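Local structure of protein pid-3 (Caenorhabditis elegans, 7OCZ) at residues E12-I17 with S48-L53. The protein probably acts in piRNA biogenesis and chromosome segregation as part of the piRNA silencing machinery, through a small domain with an RRM-like fold. Sequence-based numbering, arbitrary orientation.
Sequences ENMLKI and SAVVAL
S48 meets I17 where two central antiparallel strands of an RRM-like (beta-alpha-beta-beta-alpha-beta) domain pair: its CA makes a CA-H...O contact with I17 O at 3.3 Å, while its hydroxyl bonds to T44 on the next strand. A49 then forms a hydrogen-bonded pair with I17; A49 N bonds to I17 O, and A49 O takes the I17 N-H almost straight, at 174°. V50 turns to the other face, shared with M14, K16 and A52. The methionine chain bends at chi2 and chi3 (both -87°), which folds its CE methyl back to 3.6 Å from V50 CG1, with SD over A52 CB at 4.0 Å. V51 and L15 exchange two short bonds, L15 N to V51 O (2.7 Å) and V51 N to L15 O (2.8 Å). On the opposite face V51 CG2 crosses I17 CG2 at 3.9 Å; CG1 of I17 stands anti to its own N (chi1 -179°), heading off from strand 48-52. The ladder closes at L53, whose N bonds to N13 O (2.7 Å) just before strand 14-17, and whose side chain joins L15 against helix 56-66. The chemistry thus splits in two: hydrogen-bonded pairs satisfy each other across the seam while alternate residues bond to flanking backbones, K16 to S80 and V50 to T42; L15, I17, A49 and V51 face the hydrophobic core, and M14, K16 and V50 a more open surface.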
loop_
_atom_site.group_PDB
_atom_site.type_symbol
_atom_site.label_atom_id
_atom_site.label_comp_id
_atom_site.label_asym_id
_atom_site.label_seq_id
_atom_site.Cartn_x
_atom_site.Cartn_y
_atom_site.Cartn_z
ATOM N N GLU A 12 4.989 20.346 0.233
ATOM C CA GLU A 12 5.317 20.235 -1.183
ATOM C C GLU A 12 5.342 18.787 -1.657
ATOM O O GLU A 12 5.257 18.539 -2.866
ATOM C CB GLU A 12 6.668 20.899 -1.458
ATOM C CG GLU A 12 6.770 22.331 -0.944
ATOM C CD GLU A 12 6.646 23.369 -2.045
ATOM O OE1 GLU A 12 6.846 23.013 -3.228
ATOM O OE2 GLU A 12 6.355 24.543 -1.727
ATOM N N ASN A 13 5.467 17.833 -0.738
ATOM C CA ASN A 13 5.496 16.419 -1.086
ATOM C C ASN A 13 4.119 15.774 -1.060
ATOM O O ASN A 13 4.022 14.553 -1.242
ATOM C CB ASN A 13 6.431 15.657 -0.133
ATOM C CG ASN A 13 7.807 16.292 -0.020
ATOM O OD1 ASN A 13 8.265 16.988 -0.926
ATOM N ND2 ASN A 13 8.477 16.048 1.102
ATOM N N MET A 14 3.060 16.550 -0.848
ATOM C CA MET A 14 1.732 16.014 -0.587
ATOM C C MET A 14 0.886 16.013 -1.843
ATOM O O MET A 14 0.929 16.954 -2.638
ATOM C CB MET A 14 1.003 16.823 0.481
ATOM C CG MET A 14 1.872 17.188 1.636
ATOM S SD MET A 14 1.864 15.879 2.840
ATOM C CE MET A 14 0.430 16.361 3.801
ATOM N N LEU A 15 0.084 14.971 -1.980
ATOM C CA LEU A 15 -0.822 14.794 -3.098
ATOM C C LEU A 15 -2.247 14.740 -2.557
ATOM O O LEU A 15 -2.497 14.137 -1.514
ATOM C CB LEU A 15 -0.470 13.495 -3.835
ATOM C CG LEU A 15 -1.245 13.073 -5.068
ATOM C CD1 LEU A 15 -0.883 14.082 -6.147
ATOM C CD2 LEU A 15 -0.872 11.673 -5.493
ATOM N N LYS A 16 -3.177 15.379 -3.251
ATOM C CA LYS A 16 -4.598 15.255 -2.954
ATOM C C LYS A 16 -5.214 14.278 -3.942
ATOM O O LYS A 16 -5.021 14.425 -5.149
ATOM C CB LYS A 16 -5.304 16.606 -3.076
ATOM C CG LYS A 16 -4.976 17.602 -1.996
ATOM C CD LYS A 16 -5.495 18.989 -2.375
ATOM C CE LYS A 16 -6.934 19.183 -1.975
ATOM N NZ LYS A 16 -7.278 20.637 -2.011
ATOM N N ILE A 17 -5.969 13.303 -3.442
ATOM C CA ILE A 17 -6.570 12.288 -4.305
ATOM C C ILE A 17 -8.011 12.052 -3.870
ATOM O O ILE A 17 -8.293 11.938 -2.673
ATOM C CB ILE A 17 -5.751 10.979 -4.297
ATOM C CG1 ILE A 17 -6.370 9.934 -5.232
ATOM C CG2 ILE A 17 -5.569 10.449 -2.874
ATOM C CD1 ILE A 17 -5.432 8.783 -5.588
ATOM N N SER A 48 -11.853 10.615 -0.299
ATOM C CA SER A 48 -10.775 11.579 -0.476
ATOM C C SER A 48 -9.707 11.401 0.600
ATOM O O SER A 48 -10.005 11.036 1.740
ATOM C CB SER A 48 -11.316 13.014 -0.461
ATOM O OG SER A 48 -11.810 13.336 0.823
ATOM N N ALA A 49 -8.454 11.655 0.217
ATOM C CA ALA A 49 -7.324 11.527 1.127
ATOM C C ALA A 49 -6.235 12.507 0.717
ATOM O O ALA A 49 -6.272 13.099 -0.363
ATOM C CB ALA A 49 -6.767 10.096 1.144
ATOM N N VAL A 50 -5.264 12.682 1.609
ATOM C CA VAL A 50 -4.022 13.389 1.322
ATOM C C VAL A 50 -2.880 12.407 1.542
ATOM O O VAL A 50 -2.858 11.691 2.549
ATOM C CB VAL A 50 -3.859 14.647 2.197
ATOM C CG1 VAL A 50 -2.508 15.295 1.954
ATOM C CG2 VAL A 50 -4.972 15.641 1.903
ATOM N N VAL A 51 -1.939 12.368 0.603
ATOM C CA VAL A 51 -0.903 11.344 0.568
ATOM C C VAL A 51 0.458 12.019 0.483
ATOM O O VAL A 51 0.673 12.885 -0.371
ATOM C CB VAL A 51 -1.114 10.386 -0.623
ATOM C CG1 VAL A 51 0.012 9.371 -0.708
ATOM C CG2 VAL A 51 -2.476 9.702 -0.535
ATOM N N ALA A 52 1.377 11.624 1.362
ATOM C CA ALA A 52 2.736 12.147 1.354
ATOM C C ALA A 52 3.595 11.287 0.437
ATOM O O ALA A 52 3.739 10.081 0.669
ATOM C CB ALA A 52 3.322 12.167 2.764
ATOM N N LEU A 53 4.144 11.897 -0.609
ATOM C CA LEU A 53 5.099 11.235 -1.483
ATOM C C LEU A 53 6.516 11.660 -1.105
ATOM O O LEU A 53 6.742 12.330 -0.091
ATOM C CB LEU A 53 4.794 11.533 -2.949
ATOM C CG LEU A 53 3.405 11.119 -3.447
ATOM C CD1 LEU A 53 3.330 11.282 -4.949
ATOM C CD2 LEU A 53 3.070 9.688 -3.038
#